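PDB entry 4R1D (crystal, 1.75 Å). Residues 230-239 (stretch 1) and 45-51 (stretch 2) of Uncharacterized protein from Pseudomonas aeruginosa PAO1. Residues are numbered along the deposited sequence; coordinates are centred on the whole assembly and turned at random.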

ATOM      1  N   VAL A 230       7.365  18.174 -10.348  1.00 14.55           N
ATOM      2  CA  VAL A 230       7.377  18.136 -11.805  1.00 14.69           C
ATOM      3  C   VAL A 230       7.489  19.520 -12.443  1.00 16.38           C
ATOM      4  O   VAL A 230       8.394  19.764 -13.232  1.00 21.41           O
ATOM      5  CB  VAL A 230       6.147  17.412 -12.358  1.00 13.97           C
ATOM      6  CG1 VAL A 230       6.203  17.401 -13.878  1.00 17.24           C
ATOM      7  CG2 VAL A 230       6.106  15.998 -11.807  1.00 15.74           C
ATOM      8  N   LEU A 231       6.585  20.428 -12.103  1.00 15.95           N
ATOM      9  CA  LEU A 231       6.562  21.713 -12.801  1.00 19.06           C
ATOM     10  C   LEU A 231       7.799  22.565 -12.483  1.00 20.44           C
ATOM     11  O   LEU A 231       8.365  23.187 -13.382  1.00 18.55           O
ATOM     12  CB  LEU A 231       5.260  22.471 -12.550  1.00 18.64           C
ATOM     13  CG  LEU A 231       4.005  21.757 -13.072  1.00 22.22           C
ATOM     14  CD1 LEU A 231       2.755  22.582 -12.816  1.00 21.73           C
ATOM     15  CD2 LEU A 231       4.133  21.439 -14.552  1.00 20.72           C
ATOM     16  N   PRO A 232       8.247  22.568 -11.214  1.00 18.59           N
ATOM     17  CA  PRO A 232       9.449  23.367 -10.936  1.00 21.32           C
ATOM     18  C   PRO A 232      10.675  22.904 -11.723  1.00 19.89           C
ATOM     19  O   PRO A 232      11.536  23.716 -12.047  1.00 23.57           O
ATOM     20  CB  PRO A 232       9.646  23.183  -9.430  1.00 22.71           C
ATOM     21  CG  PRO A 232       8.239  23.045  -8.911  1.00 21.94           C
ATOM     22  CD  PRO A 232       7.538  22.195  -9.977  1.00 17.91           C
ATOM     23  N   PHE A 233      10.768  21.619 -12.041  1.00 18.57           N
ATOM     24  CA  PHE A 233      11.850  21.200 -12.921  1.00 19.75           C
ATOM     25  C   PHE A 233      11.818  21.991 -14.236  1.00 23.19           C
ATOM     26  O   PHE A 233      12.855  22.465 -14.697  1.00 25.13           O
ATOM     27  CB  PHE A 233      11.812  19.694 -13.204  1.00 22.18           C
ATOM     28  CG  PHE A 233      12.772  19.264 -14.284  1.00 24.74           C
ATOM     29  CD1 PHE A 233      14.092  18.964 -13.978  1.00 27.96           C
ATOM     30  CD2 PHE A 233      12.362  19.182 -15.607  1.00 26.29           C
ATOM     31  CE1 PHE A 233      14.985  18.577 -14.968  1.00 29.26           C
ATOM     32  CE2 PHE A 233      13.253  18.794 -16.605  1.00 27.30           C
ATOM     33  CZ  PHE A 233      14.566  18.493 -16.284  1.00 32.90           C
ATOM     34  N   TYR A 234      10.639  22.128 -14.843  1.00 21.98           N
ATOM     35  CA  TYR A 234      10.535  22.842 -16.119  1.00 19.43           C
ATOM     36  C   TYR A 234      10.707  24.347 -15.932  1.00 21.35           C
ATOM     37  O   TYR A 234      11.284  25.018 -16.791  1.00 22.16           O
ATOM     38  CB  TYR A 234       9.227  22.510 -16.851  1.00 17.12           C
ATOM     39  CG  TYR A 234       9.195  21.059 -17.243  1.00 21.85           C
ATOM     40  CD1 TYR A 234       9.934  20.598 -18.327  1.00 24.35           C
ATOM     41  CD2 TYR A 234       8.476  20.135 -16.499  1.00 20.45           C
ATOM     42  CE1 TYR A 234       9.935  19.257 -18.671  1.00 20.50           C
ATOM     43  CE2 TYR A 234       8.478  18.801 -16.833  1.00 18.41           C
ATOM     44  CZ  TYR A 234       9.200  18.368 -17.914  1.00 22.74           C
ATOM     45  OH  TYR A 234       9.190  17.028 -18.237  1.00 23.52           O
ATOM     46  N   GLN A 235      10.234  24.871 -14.806  1.00 18.49           N
ATOM     47  CA  GLN A 235      10.452  26.290 -14.516  1.00 21.49           C
ATOM     48  C   GLN A 235      11.945  26.589 -14.610  1.00 26.84           C
ATOM     49  O   GLN A 235      12.361  27.517 -15.306  1.00 24.14           O
ATOM     50  CB  GLN A 235       9.927  26.675 -13.129  1.00 23.86           C
ATOM     51  CG  GLN A 235      10.001  28.180 -12.827  1.00 22.60           C
ATOM     52  CD  GLN A 235      11.430  28.688 -12.648  1.00 29.47           C
ATOM     53  OE1 GLN A 235      12.213  28.116 -11.888  1.00 26.73           O
ATOM     54  NE2 GLN A 235      11.777  29.761 -13.362  1.00 25.16           N
ATOM     55  N   LYS A 236      12.744  25.780 -13.923  1.00 24.28           N
ATOM     56  CA  LYS A 236      14.184  25.990 -13.878  1.00 28.71           C
ATOM     57  C   LYS A 236      14.859  25.663 -15.202  1.00 28.82           C
ATOM     58  O   LYS A 236      15.706  26.414 -15.680  1.00 29.38           O
ATOM     59  CB  LYS A 236      14.809  25.154 -12.761  1.00 29.16           C
ATOM     60  CG  LYS A 236      16.323  25.195 -12.762  1.00 39.85           C
ATOM     61  CD  LYS A 236      16.878  25.341 -11.355  1.00 45.02           C
ATOM     62  CE  LYS A 236      18.312  25.859 -11.396  1.00 43.96           C
ATOM     63  NZ  LYS A 236      18.710  26.517 -10.119  1.00 51.34           N
ATOM     64  N   GLU A 237      14.491  24.534 -15.789  1.00 26.91           N
ATOM     65  CA  GLU A 237      15.153  24.052 -16.993  1.00 32.89           C
ATOM     66  C   GLU A 237      14.863  24.943 -18.196  1.00 36.55           C
ATOM     67  O   GLU A 237      15.744  25.205 -19.017  1.00 31.81           O
ATOM     68  CB  GLU A 237      14.728  22.611 -17.294  1.00 33.57           C
ATOM     69  CG  GLU A 237      15.503  21.954 -18.431  1.00 43.41           C
ATOM     70  CD  GLU A 237      16.967  21.736 -18.089  1.00 49.13           C
ATOM     71  OE1 GLU A 237      17.255  21.298 -16.954  1.00 54.47           O
ATOM     72  OE2 GLU A 237      17.825  22.008 -18.957  1.00 55.17           O
ATOM     73  N   CYS A 238      13.623  25.414 -18.290  1.00 29.64           N
ATOM     74  CA  CYS A 238      13.180  26.168 -19.452  1.00 29.47           C
ATOM     75  C   CYS A 238      13.106  27.666 -19.182  1.00 29.69           C
ATOM     76  O   CYS A 238      12.698  28.433 -20.050  1.00 33.09           O
ATOM     77  CB  CYS A 238      11.817  25.659 -19.929  1.00 30.82           C
ATOM     78  SG  CYS A 238      11.769  23.887 -20.366  1.00 34.99           S
ATOM     79  N   GLY A 239      13.487  28.079 -17.975  1.00 29.03           N
ATOM     80  CA  GLY A 239      13.446  29.485 -17.610  1.00 31.31           C
ATOM     81  C   GLY A 239      12.068  30.093 -17.800  1.00 33.86           C
ATOM     82  O   GLY A 239      11.915  31.121 -18.456  1.00 27.79           O
TER
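Stretch 2 45-51: QTAPLPV

Stretch 2 packs as an extended, proline-rich segment along one side of the helix in stretch 1, in a small, mainly apolar contact with no hydrogen bond across it. The segment enters through a cis peptide bond before Thr-46 and stays extended into the strand that includes Val-51 and continues later in the chain. Its strand runs nearly antiparallel to the helix: the N-to-C directions make an angle of 158°, and the axes approach to 10.2 Å. Every second residue of stretch 2 meets every fourth of the helix, so the CA atoms pair as Val-230 with Pro-50 (7.9 Å), Tyr-234 with Pro-48 (7.6 Å) and Cys-238 with Thr-46 (7.2 Å). The alternation of the extended chain turns Thr-46, Pro-48 and Pro-50 toward the helix, while Ala-47 and Leu-49 point away. Tyr-234 is central: its chi1 is m, and its ring meets both prolines obliquely, CD1 lying 3.6 Å from Pro-48 CB and CE2 3.8 Å from Pro-50 CG. Pro-50 also receives Val-230, whose CG1 is 4.0 Å from Pro-50 CB, and the tip of Leu-231, with CD2 4.5 Å from Pro-50 CG. At the other end, Cys-238 SG lies 4.2 Å from Thr-46 CB and 4.4 Å from Pro-48 CG.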

ATOM      1  N   GLN A  45       9.286  26.076 -29.406  1.00 58.85           N
ATOM      2  CA  GLN A  45       9.605  25.209 -28.277  1.00 58.94           C
ATOM      3  C   GLN A  45      10.749  25.827 -27.468  1.00 62.18           C
ATOM      4  O   GLN A  45      11.366  26.796 -27.920  1.00 69.61           O
ATOM      5  CB  GLN A  45       9.967  23.806 -28.773  1.00 57.57           C
ATOM      6  CG  GLN A  45      11.260  23.748 -29.560  1.00 66.69           C
ATOM      7  CD  GLN A  45      11.085  23.090 -30.910  1.00 71.13           C
ATOM      8  OE1 GLN A  45      11.633  23.551 -31.913  1.00 69.89           O
ATOM      9  NE2 GLN A  45      10.318  22.003 -30.945  1.00 70.99           N
ATOM     10  N   THR A  46      11.045  25.282 -26.286  1.00 62.78           N
ATOM     11  CA  THR A  46      10.408  24.075 -25.759  1.00 55.35           C
ATOM     12  C   THR A  46       8.952  24.291 -25.339  1.00 54.89           C
ATOM     13  O   THR A  46       8.596  25.329 -24.780  1.00 54.47           O
ATOM     14  CB  THR A  46      11.205  23.498 -24.556  1.00 60.06           C
ATOM     15  OG1 THR A  46      12.600  23.438 -24.883  1.00 61.71           O
ATOM     16  CG2 THR A  46      10.713  22.098 -24.191  1.00 51.74           C
ATOM     17  N   ALA A  47       8.116  23.301 -25.633  1.00 43.70           N
ATOM     18  CA  ALA A  47       6.740  23.276 -25.160  1.00 38.08           C
ATOM     19  C   ALA A  47       6.522  21.968 -24.415  1.00 33.56           C
ATOM     20  O   ALA A  47       5.976  21.010 -24.973  1.00 27.74           O
ATOM     21  CB  ALA A  47       5.776  23.397 -26.320  1.00 38.45           C
ATOM     22  N   PRO A  48       6.982  21.908 -23.156  1.00 29.97           N
ATOM     23  CA  PRO A  48       6.900  20.657 -22.399  1.00 23.19           C
ATOM     24  C   PRO A  48       5.465  20.292 -22.076  1.00 24.39           C
ATOM     25  O   PRO A  48       4.653  21.171 -21.786  1.00 26.09           O
ATOM     26  CB  PRO A  48       7.679  20.971 -21.117  1.00 29.43           C
ATOM     27  CG  PRO A  48       7.628  22.456 -21.000  1.00 30.69           C
ATOM     28  CD  PRO A  48       7.650  22.975 -22.396  1.00 33.75           C
ATOM     29  N   LEU A  49       5.163  18.996 -22.136  1.00 19.27           N
ATOM     30  CA  LEU A  49       3.834  18.490 -21.826  1.00 17.89           C
ATOM     31  C   LEU A  49       4.029  17.240 -20.974  1.00 20.47           C
ATOM     32  O   LEU A  49       4.189  16.140 -21.506  1.00 22.18           O
ATOM     33  CB  LEU A  49       3.076  18.149 -23.119  1.00 16.86           C
ATOM     34  CG  LEU A  49       1.582  17.844 -23.000  1.00 23.72           C
ATOM     35  CD1 LEU A  49       0.933  18.864 -22.111  1.00 25.45           C
ATOM     36  CD2 LEU A  49       0.892  17.822 -24.374  1.00 17.89           C
ATOM     37  N   PRO A  50       4.046  17.400 -19.642  1.00 16.91           N
ATOM     38  CA  PRO A  50       4.349  16.230 -18.814  1.00 14.42           C
ATOM     39  C   PRO A  50       3.251  15.174 -18.843  1.00 14.81           C
ATOM     40  O   PRO A  50       2.076  15.503 -18.783  1.00 16.25           O
ATOM     41  CB  PRO A  50       4.478  16.818 -17.395  1.00 16.54           C
ATOM     42  CG  PRO A  50       4.781  18.253 -17.603  1.00 15.38           C
ATOM     43  CD  PRO A  50       3.978  18.632 -18.842  1.00 15.98           C
ATOM     44  N   VAL A  51       3.669  13.917 -18.936  1.00 16.21           N
ATOM     45  CA  VAL A  51       2.778  12.776 -18.796  1.00 12.42           C
ATOM     46  C   VAL A  51       3.020  12.190 -17.409  1.00 13.27           C
ATOM     47  O   VAL A  51       4.122  11.753 -17.117  1.00 14.95           O
ATOM     48  CB  VAL A  51       3.062  11.730 -19.878  1.00 16.70           C
ATOM     49  CG1 VAL A  51       2.229  10.471 -19.654  1.00 15.83           C
ATOM     50  CG2 VAL A  51       2.769  12.334 -21.267  1.00 15.72           C
TER